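Local coordinates for PTS system, IIA component (Streptococcus pneumoniae serotype 4, PDB 5T3U), which probably serves as the phosphoryl-carrying IIA component of a mannose-family sugar phosphotransferase system associated with fucose utilization in the pneumococcus, at residues E28-E33 with L106-I111. Residues are numbered along the deposited sequence; the frame is centred on the assembly and turned at random.
Sequences EMFVGE and LLVELI
V31 and V108 mark the closest approach of the two backbones, their CA atoms 6.9 Å apart, where the last turn of helix 19-31 meets helix 104-112. The first helix ends here: G32 N bonds to E28 O (2.9 Å), but G32 leaves helical angles with a positive phi of 88°, where a CB would press on the V31 carbonyl oxygen, so glycine suits the turn-out. The second helix runs on regularly, with I111 N bonded to L107 O.

V31 takes part in two of the three side-chain contacts, splitting its two methyls between two partners. CG1 meets V108 CG1 at 3.7 Å, the side chains slanted, while CG2 lies 3.6 Å from I111 CG2, with those side chains at about a right angle. V108 and I111, roughly one helical turn apart, present neighbouring methyls to V31, and the short branches of V108 let the helices come close.

Both helices pack on the same parallel sheet of this EIIA-man-type α/β fold, strand order 2-1-3-4. I111, the buried member, also touches I11 of strand 7-16 and L24 and A27 of helix 19-31, so a branched isoleucine suits its several apolar neighbours; its CG2, anti to the backbone N (CG1 at chi1 -65°), comes nearest V31, ahead of CB and CD1.

F30 makes a looser contact, its CD2 4.3 Å from V108 CG2, which approaches the ring obliquely. The ring also stacks edge-to-face with H16 and packs on L77, both of the second subunit, so a large aromatic reaches both neighbouring helix and dimer partner.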
ATOM      1  N   GLU A  28     -11.318  -4.902   2.294  1.00 29.46           N
ATOM      2  CA  GLU A  28     -12.589  -5.569   2.583  1.00 30.87           C
ATOM      3  C   GLU A  28     -13.269  -4.989   3.823  1.00 32.06           C
ATOM      4  O   GLU A  28     -14.504  -5.097   3.974  1.00 32.26           O
ATOM      5  CB  GLU A  28     -12.405  -7.086   2.690  1.00 30.48           C
ATOM      6  CG  GLU A  28     -12.057  -7.721   1.324  1.00 30.84           C
ATOM      7  CD  GLU A  28     -11.661  -9.171   1.405  1.00 32.92           C
ATOM      8  OE1 GLU A  28     -10.911  -9.560   2.330  1.00 37.11           O
ATOM      9  OE2 GLU A  28     -12.081  -9.938   0.518  1.00 33.25           O
ATOM     10  N   MET A  29     -12.477  -4.341   4.680  1.00 32.18           N
ATOM     11  CA  MET A  29     -13.044  -3.654   5.845  1.00 33.07           C
ATOM     12  C   MET A  29     -13.870  -2.469   5.385  1.00 33.77           C
ATOM     13  O   MET A  29     -14.788  -2.047   6.085  1.00 35.07           O
ATOM     14  CB  MET A  29     -11.962  -3.217   6.816  1.00 32.62           C
ATOM     15  CG  MET A  29     -11.335  -4.383   7.567  1.00 31.21           C
ATOM     16  SD  MET A  29     -10.014  -3.883   8.695  1.00 31.99           S
ATOM     17  CE  MET A  29     -10.948  -2.873   9.856  1.00 30.90           C
ATOM     18  N   PHE A  30     -13.568  -1.956   4.198  1.00 34.09           N
ATOM     19  CA  PHE A  30     -14.327  -0.849   3.631  1.00 34.77           C
ATOM     20  C   PHE A  30     -15.420  -1.265   2.659  1.00 34.90           C
ATOM     21  O   PHE A  30     -16.495  -0.697   2.683  1.00 35.13           O
ATOM     22  CB  PHE A  30     -13.383   0.178   2.978  1.00 35.34           C
ATOM     23  CG  PHE A  30     -12.409   0.783   3.956  1.00 37.62           C
ATOM     24  CD1 PHE A  30     -12.829   1.768   4.851  1.00 41.04           C
ATOM     25  CD2 PHE A  30     -11.100   0.356   4.000  1.00 38.06           C
ATOM     26  CE1 PHE A  30     -11.941   2.316   5.784  1.00 42.13           C
ATOM     27  CE2 PHE A  30     -10.204   0.905   4.912  1.00 42.16           C
ATOM     28  CZ  PHE A  30     -10.627   1.869   5.819  1.00 40.93           C
ATOM     29  N   VAL A  31     -15.151  -2.251   1.806  1.00 34.19           N
ATOM     30  CA  VAL A  31     -16.060  -2.571   0.705  1.00 34.37           C
ATOM     31  C   VAL A  31     -16.758  -3.929   0.856  1.00 34.85           C
ATOM     32  O   VAL A  31     -17.535  -4.325  -0.012  1.00 36.16           O
ATOM     33  CB  VAL A  31     -15.323  -2.503  -0.664  1.00 34.57           C
ATOM     34  CG1 VAL A  31     -14.690  -1.137  -0.842  1.00 33.97           C
ATOM     35  CG2 VAL A  31     -14.243  -3.566  -0.749  1.00 32.95           C
ATOM     36  N   GLY A  32     -16.482  -4.639   1.945  1.00 34.75           N
ATOM     37  CA  GLY A  32     -17.065  -5.969   2.179  1.00 34.82           C
ATOM     38  C   GLY A  32     -16.225  -7.086   1.562  1.00 35.36           C
ATOM     39  O   GLY A  32     -15.358  -6.843   0.705  1.00 32.93           O
ATOM     40  N   GLU A  33     -16.497  -8.307   2.013  1.00 35.72           N
ATOM     41  CA  GLU A  33     -15.738  -9.494   1.621  1.00 37.00           C
ATOM     42  C   GLU A  33     -15.829  -9.726   0.099  1.00 35.31           C
ATOM     43  O   GLU A  33     -16.885  -9.565  -0.482  1.00 35.62           O
ATOM     44  CB  GLU A  33     -16.284 -10.714   2.393  1.00 37.86           C
ATOM     45  CG  GLU A  33     -15.244 -11.831   2.613  1.00 44.58           C
ATOM     46  CD  GLU A  33     -15.821 -13.249   2.444  1.00 52.58           C
ATOM     47  OE1 GLU A  33     -16.816 -13.408   1.690  1.00 57.38           O
ATOM     48  OE2 GLU A  33     -15.254 -14.209   3.024  1.00 53.34           O
ATOM     49  N   LEU A 106      -6.507   3.235  -4.281  1.00 24.86           N
ATOM     50  CA  LEU A 106      -6.648   2.563  -5.578  1.00 23.36           C
ATOM     51  C   LEU A 106      -7.410   1.240  -5.464  1.00 23.44           C
ATOM     52  O   LEU A 106      -8.389   1.005  -6.202  1.00 23.16           O
ATOM     53  CB  LEU A 106      -5.275   2.313  -6.222  1.00 22.61           C
ATOM     54  CG  LEU A 106      -5.286   1.743  -7.681  1.00 22.33           C
ATOM     55  CD1 LEU A 106      -6.104   2.563  -8.667  1.00 22.13           C
ATOM     56  CD2 LEU A 106      -3.853   1.624  -8.191  1.00 25.53           C
ATOM     57  N   LEU A 107      -6.975   0.371  -4.541  1.00 23.83           N
ATOM     58  CA  LEU A 107      -7.584  -0.958  -4.409  1.00 24.34           C
ATOM     59  C   LEU A 107      -9.069  -0.837  -4.064  1.00 25.12           C
ATOM     60  O   LEU A 107      -9.914  -1.428  -4.733  1.00 25.23           O
ATOM     61  CB  LEU A 107      -6.828  -1.857  -3.402  1.00 24.09           C
ATOM     62  CG  LEU A 107      -7.426  -3.280  -3.228  1.00 24.99           C
ATOM     63  CD1 LEU A 107      -7.624  -4.028  -4.587  1.00 23.93           C
ATOM     64  CD2 LEU A 107      -6.597  -4.134  -2.232  1.00 23.09           C
ATOM     65  N   VAL A 108      -9.393  -0.035  -3.048  1.00 25.94           N
ATOM     66  CA  VAL A 108     -10.785   0.231  -2.689  1.00 26.00           C
ATOM     67  C   VAL A 108     -11.638   0.719  -3.854  1.00 26.57           C
ATOM     68  O   VAL A 108     -12.740   0.224  -4.054  1.00 27.26           O
ATOM     69  CB  VAL A 108     -10.881   1.259  -1.516  1.00 26.11           C
ATOM     70  CG1 VAL A 108     -12.351   1.734  -1.339  1.00 25.26           C
ATOM     71  CG2 VAL A 108     -10.356   0.621  -0.245  1.00 27.35           C
ATOM     72  N   GLU A 109     -11.143   1.705  -4.604  1.00 26.57           N
ATOM     73  CA  GLU A 109     -11.901   2.254  -5.715  1.00 27.16           C
ATOM     74  C   GLU A 109     -12.124   1.224  -6.832  1.00 27.19           C
ATOM     75  O   GLU A 109     -13.200   1.170  -7.429  1.00 26.19           O
ATOM     76  CB  GLU A 109     -11.158   3.472  -6.302  1.00 27.73           C
ATOM     77  CG  GLU A 109     -11.770   4.021  -7.603  1.00 31.70           C
ATOM     78  CD  GLU A 109     -13.271   4.341  -7.487  1.00 38.67           C
ATOM     79  OE1 GLU A 109     -13.736   4.766  -6.396  1.00 39.73           O
ATOM     80  OE2 GLU A 109     -13.994   4.164  -8.498  1.00 43.25           O
ATOM     81  N   LEU A 110     -11.079   0.460  -7.162  1.00 27.77           N
ATOM     82  CA  LEU A 110     -11.209  -0.584  -8.188  1.00 27.35           C
ATOM     83  C   LEU A 110     -12.197  -1.660  -7.749  1.00 28.05           C
ATOM     84  O   LEU A 110     -13.008  -2.133  -8.568  1.00 28.84           O
ATOM     85  CB  LEU A 110      -9.847  -1.173  -8.544  1.00 26.93           C
ATOM     86  CG  LEU A 110      -8.969  -0.216  -9.367  1.00 27.42           C
ATOM     87  CD1 LEU A 110      -7.537  -0.750  -9.600  1.00 24.70           C
ATOM     88  CD2 LEU A 110      -9.668   0.179 -10.710  1.00 26.37           C
ATOM     89  N   ILE A 111     -12.189  -2.037  -6.471  1.00 27.96           N
ATOM     90  CA  ILE A 111     -13.206  -3.030  -6.039  1.00 27.85           C
ATOM     91  C   ILE A 111     -14.630  -2.442  -6.132  1.00 28.64           C
ATOM     92  O   ILE A 111     -15.540  -3.070  -6.699  1.00 28.42           O
ATOM     93  CB  ILE A 111     -12.934  -3.632  -4.652  1.00 27.43           C
ATOM     94  CG1 ILE A 111     -11.645  -4.449  -4.655  1.00 26.23           C
ATOM     95  CG2 ILE A 111     -14.109  -4.571  -4.224  1.00 26.39           C
ATOM     96  CD1 ILE A 111     -11.128  -4.840  -3.219  1.00 23.26           C
TER